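Local coordinates for NikO protein (Streptomyces tendae, PDB 4FQD) that is an enolpyruvyl transferase essential in nikkomycin biosynthesis, a MurA-like member of the EPSP synthase family that binds fosfomycin, at residues L283-G287 with P288-R292; P373-A377 with L378-T382. The protein carries 4 engineered substitutions. All coordinates share one frame; numbering follows the deposited sequence.

Both contacts are local turns between neighbouring elements of the beta/alpha inverse barrel fold, met one after the other along the chain. In contact 1 the chain leaves strand 283-286, which pairs with strands 27-29 and 317-320, and turns through Gly287 to Ile290 into helix 290-296. Contact 2 makes the reverse passage: helix 372-378 gives way at Gly379 and the chain leads into strand 382-385, at the edge of the sheet that also holds strands 331-334, 356-362 and 388-393. The first closes before the second opens, so they neither nest nor cross. Their centres lie 31 Å apart, with nearest atoms about 18 Å apart, and they do not touch.

Contact 1 of 2, residues L283-G287 with P288-R292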
loop_
_atom_site.group_PDB
_atom_site.type_symbol
_atom_site.label_atom_id
_atom_site.label_comp_id
_atom_site.label_asym_id
_atom_site.label_seq_id
_atom_site.Cartn_x
_atom_site.Cartn_y
_atom_site.Cartn_z
ATOM N N LEU A 283 -23.120 6.113 18.370
ATOM C CA LEU A 283 -22.446 7.192 19.081
ATOM C C LEU A 283 -22.454 8.488 18.278
ATOM O O LEU A 283 -21.878 8.564 17.192
ATOM C CB LEU A 283 -21.007 6.792 19.408
ATOM C CG LEU A 283 -20.234 7.762 20.303
ATOM C CD1 LEU A 283 -20.841 7.791 21.697
ATOM C CD2 LEU A 283 -18.762 7.390 20.360
ATOM N N ARG A 284 -23.106 9.509 18.823
ATOM C CA ARG A 284 -23.188 10.802 18.159
ATOM C C ARG A 284 -21.943 11.630 18.458
ATOM O O ARG A 284 -21.587 11.839 19.618
ATOM C CB ARG A 284 -24.447 11.547 18.601
ATOM C CG ARG A 284 -25.124 12.338 17.495
ATOM C CD ARG A 284 -26.478 12.855 17.948
ATOM N NE ARG A 284 -26.359 13.743 19.101
ATOM C CZ ARG A 284 -26.231 15.062 19.014
ATOM N NH1 ARG A 284 -26.208 15.649 17.827
ATOM N NH2 ARG A 284 -26.126 15.795 20.112
ATOM N N ILE A 285 -21.278 12.091 17.403
ATOM C CA ILE A 285 -20.048 12.863 17.537
ATOM C C ILE A 285 -20.220 14.235 16.891
ATOM O O ILE A 285 -20.350 14.342 15.672
ATOM C CB ILE A 285 -18.866 12.137 16.873
ATOM C CG1 ILE A 285 -18.828 10.670 17.309
ATOM C CG2 ILE A 285 -17.557 12.837 17.199
ATOM C CD1 ILE A 285 -17.967 9.790 16.429
ATOM N N THR A 286 -20.215 15.282 17.709
ATOM C CA THR A 286 -20.506 16.628 17.222
ATOM C C THR A 286 -19.261 17.497 17.064
ATOM O O THR A 286 -18.206 17.212 17.630
ATOM C CB THR A 286 -21.505 17.358 18.140
ATOM O OG1 THR A 286 -20.906 17.579 19.423
ATOM C CG2 THR A 286 -22.777 16.537 18.308
ATOM N N GLY A 287 -19.405 18.568 16.289
ATOM C CA GLY A 287 -18.327 19.508 16.050
ATOM C C GLY A 287 -18.718 20.476 14.954
ATOM O O GLY A 287 -19.257 20.062 13.929
ATOM N N PRO A 288 -18.456 21.776 15.164
ATOM C CA PRO A 288 -18.825 22.803 14.183
ATOM C C PRO A 288 -18.100 22.611 12.855
ATOM O O PRO A 288 -16.880 22.760 12.786
ATOM C CB PRO A 288 -18.381 24.109 14.853
ATOM C CG PRO A 288 -17.341 23.700 15.842
ATOM C CD PRO A 288 -17.760 22.347 16.329
ATOM N N GLY A 289 -18.851 22.276 11.812
ATOM C CA GLY A 289 -18.273 22.051 10.501
ATOM C C GLY A 289 -17.502 20.749 10.437
ATOM O O GLY A 289 -16.453 20.669 9.797
ATOM N N ILE A 290 -18.026 19.723 11.100
ATOM C CA ILE A 290 -17.374 18.420 11.135
ATOM C C ILE A 290 -17.426 17.739 9.769
ATOM O O ILE A 290 -16.666 16.808 9.501
ATOM C CB ILE A 290 -17.999 17.497 12.205
ATOM C CG1 ILE A 290 -17.006 16.412 12.632
ATOM C CG2 ILE A 290 -19.296 16.886 11.700
ATOM C CD1 ILE A 290 -17.517 15.517 13.740
ATOM N N ASP A 291 -18.324 18.211 8.908
ATOM C CA ASP A 291 -18.421 17.698 7.548
ATOM C C ASP A 291 -17.143 17.992 6.769
ATOM O O ASP A 291 -16.723 17.202 5.925
ATOM C CB ASP A 291 -19.640 18.281 6.828
ATOM C CG ASP A 291 -19.752 19.788 6.991
ATOM O OD1 ASP A 291 -18.790 20.415 7.484
ATOM O OD2 ASP A 291 -20.806 20.347 6.618
ATOM N N ARG A 292 -16.529 19.135 7.062
ATOM C CA ARG A 292 -15.245 19.489 6.469
ATOM C C ARG A 292 -14.160 18.536 6.950
ATOM O O ARG A 292 -13.276 18.148 6.185
ATOM C CB ARG A 292 -14.863 20.929 6.817
ATOM C CG ARG A 292 -15.604 21.979 6.012
ATOM C CD ARG A 292 -15.240 23.385 6.461
ATOM N NE ARG A 292 -13.799 23.619 6.436
ATOM C CZ ARG A 292 -13.092 24.025 7.485
ATOM N NH1 ARG A 292 -13.695 24.250 8.646
ATOM N NH2 ARG A 292 -11.783 24.211 7.373
#
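A type II beta turn, Gly287-Pro288-Gly289-Ile290, joins the end of strand 283-286 to the first turn of helix 290-296, a strand-to-helix connection of the beta/alpha inverse barrel. The turn is closed by a weak hydrogen bond from Ile290 N to Gly287 O, 3.1 Å long and bent to 128° at the hydrogen. Pro288 and Gly289 fill the two central corners: the proline ring fixes the first at the phi such a turn requires, and Gly289 takes the second with a positive phi of 73°, which favours a residue without a side chain. Gly289 N also lies 3.1 Å from Gly287 O, but the angle is too poor for a bond; Gly289 N instead donates a hydrogen bond to Asp316 OD1. The backbone then begins to coil, and Arg292 N binds Gly289 O at 3.1 Å.

Ile290 carries the side-chain part of the contact. Its CB packs 3.3 Å from Gly287 O, the carbonyl that accepts the Ile290 N-H, and its CG1 branch, anti to the backbone N (chi1 -157°), reaches back toward the end of strand 283-286. Ile285 and Ile290 both continue into a buried apolar layer, where each touches Val318 of the adjacent strand and helix 265-278, Ile285 through Trp271 and Ile272 and Ile290 through Val268. At the end of the extended Ile290 chain, CD1 lies 3.6 Å from Ile285 O and 4.4 Å from the Ile285 methyl CG2.

Contact 2 of 2, residues P373-A377 with L378-T382; sequences PELEA and LGIRT
Glu376, in the last turn of helix 372-378, reaches forward past the helix end to Thr382 at the start of the next strand. Its CA-H points at Ile380 O, with 3.2 Å between CA and that oxygen; CB and CG run on past the same carbonyl, and CD passes 3.7 Å from Ile380 O. CG is anti to the backbone N (chi1 -165°), and a turn of 94° about CB-CG (chi2) swings the carboxylate round to Thr382, the two side chains running past each other in opposite directions. There OE1 accepts the Thr382 hydroxyl, OG1 standing 2.7 Å away nearly in line with the carboxylate C-O bond, and also a weak bond from Thr382 N at 3.4 Å. OE2, the other oxygen, stays farther from Thr382 N than OE1 does. With an alanine here, the acceptor that the Thr382 hydroxyl and N-H share is gone, which is likely to leave the hydroxyl without this mate and the strand start less firmly tied to the helix.

The backbone at this helix end forms a Schellman motif. Gly379 takes a phi of 121°, where a CB would jam against the preceding carbonyl oxygen. Ile380 N bonds to Leu375 O at 3.2 Å, and Gly379 N to Glu376 O at 3.2 Å, from above the carbonyl plane. Leu375 O also accepts Leu378 N, which arrives from the opposite face of its plane to Ile380 N. The reversal brings Leu375 CD2 within 3.7 Å of Ile380 CD1, the hydrophobic contact between C3 and C'' that commonly accompanies this motif.

Leu375 and Leu378 rest on Ala418 of helix 409-419, Leu378 also touches strand 402-405, Ile380 lies on the loop at Cys395 and Pro397, and Thr382 packs on Leu389 of strand 388-393.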
loop_
_atom_site.group_PDB
_atom_site.type_symbol
_atom_site.label_atom_id
_atom_site.label_comp_id
_atom_site.label_asym_id
_atom_site.label_seq_id
_atom_site.Cartn_x
_atom_site.Cartn_y
_atom_site.Cartn_z
ATOM N N PRO A 373 3.392 -4.125 19.978
ATOM C CA PRO A 373 3.727 -5.135 20.991
ATOM C C PRO A 373 2.818 -5.062 22.216
ATOM O O PRO A 373 2.665 -6.054 22.928
ATOM C CB PRO A 373 5.164 -4.775 21.385
ATOM C CG PRO A 373 5.694 -3.999 20.229
ATOM C CD PRO A 373 4.525 -3.217 19.728
ATOM N N GLU A 374 2.224 -3.897 22.453
ATOM C CA GLU A 374 1.325 -3.721 23.585
ATOM C C GLU A 374 -0.054 -4.299 23.282
ATOM O O GLU A 374 -0.703 -4.867 24.160
ATOM C CB GLU A 374 1.221 -2.244 23.965
ATOM C CG GLU A 374 2.555 -1.612 24.316
ATOM C CD GLU A 374 3.270 -2.350 25.430
ATOM O OE1 GLU A 374 2.669 -2.532 26.510
ATOM O OE2 GLU A 374 4.435 -2.754 25.223
ATOM N N LEU A 375 -0.495 -4.151 22.036
ATOM C CA LEU A 375 -1.744 -4.759 21.592
ATOM C C LEU A 375 -1.620 -6.277 21.593
ATOM O O LEU A 375 -2.608 -6.991 21.766
ATOM C CB LEU A 375 -2.116 -4.274 20.189
ATOM C CG LEU A 375 -2.609 -2.834 20.045
ATOM C CD1 LEU A 375 -2.903 -2.523 18.586
ATOM C CD2 LEU A 375 -3.845 -2.605 20.900
ATOM N N GLU A 376 -0.397 -6.759 21.396
ATOM C CA GLU A 376 -0.109 -8.188 21.398
ATOM C C GLU A 376 -0.423 -8.803 22.758
ATOM O O GLU A 376 -0.900 -9.934 22.845
ATOM C CB GLU A 376 1.362 -8.428 21.054
ATOM C CG GLU A 376 1.692 -9.860 20.673
ATOM C CD GLU A 376 1.656 -10.081 19.175
ATOM O OE1 GLU A 376 1.823 -9.094 18.428
ATOM O OE2 GLU A 376 1.461 -11.236 18.743
ATOM N N ALA A 377 -0.151 -8.044 23.816
ATOM C CA ALA A 377 -0.380 -8.505 25.181
ATOM C C ALA A 377 -1.864 -8.697 25.473
ATOM O O ALA A 377 -2.239 -9.509 26.319
ATOM C CB ALA A 377 0.237 -7.532 26.178
ATOM N N LEU A 378 -2.706 -7.947 24.769
ATOM C CA LEU A 378 -4.148 -8.025 24.971
ATOM C C LEU A 378 -4.773 -9.203 24.227
ATOM O O LEU A 378 -5.910 -9.585 24.500
ATOM C CB LEU A 378 -4.823 -6.717 24.552
ATOM C CG LEU A 378 -4.508 -5.494 25.416
ATOM C CD1 LEU A 378 -5.236 -4.269 24.891
ATOM C CD2 LEU A 378 -4.871 -5.755 26.871
ATOM N N GLY A 379 -4.025 -9.776 23.291
ATOM C CA GLY A 379 -4.499 -10.922 22.536
ATOM C C GLY A 379 -4.535 -10.678 21.040
ATOM O O GLY A 379 -4.749 -11.602 20.256
ATOM N N ILE A 380 -4.323 -9.428 20.644
ATOM C CA ILE A 380 -4.326 -9.058 19.234
ATOM C C ILE A 380 -3.062 -9.556 18.536
ATOM O O ILE A 380 -1.950 -9.325 19.008
ATOM C CB ILE A 380 -4.451 -7.531 19.060
ATOM C CG1 ILE A 380 -5.683 -7.015 19.806
ATOM C CG2 ILE A 380 -4.518 -7.162 17.588
ATOM C CD1 ILE A 380 -5.874 -5.518 19.711
ATOM N N ARG A 381 -3.241 -10.243 17.411
ATOM C CA ARG A 381 -2.123 -10.818 16.671
ATOM C C ARG A 381 -1.568 -9.828 15.653
ATOM O O ARG A 381 -2.260 -9.447 14.710
ATOM C CB ARG A 381 -2.569 -12.086 15.943
ATOM C CG ARG A 381 -3.378 -13.057 16.787
ATOM C CD ARG A 381 -2.492 -14.026 17.547
ATOM N NE ARG A 381 -3.140 -15.324 17.706
ATOM C CZ ARG A 381 -3.983 -15.626 18.688
ATOM N NH1 ARG A 381 -4.284 -14.721 19.607
ATOM N NH2 ARG A 381 -4.527 -16.834 18.750
ATOM N N THR A 382 -0.318 -9.416 15.839
ATOM C CA THR A 382 0.316 -8.482 14.914
ATOM C C THR A 382 1.665 -8.989 14.414
ATOM O O THR A 382 2.258 -9.898 14.994
ATOM C CB THR A 382 0.528 -7.093 15.551
ATOM O OG1 THR A 382 1.484 -7.191 16.613
ATOM C CG2 THR A 382 -0.784 -6.537 16.093
#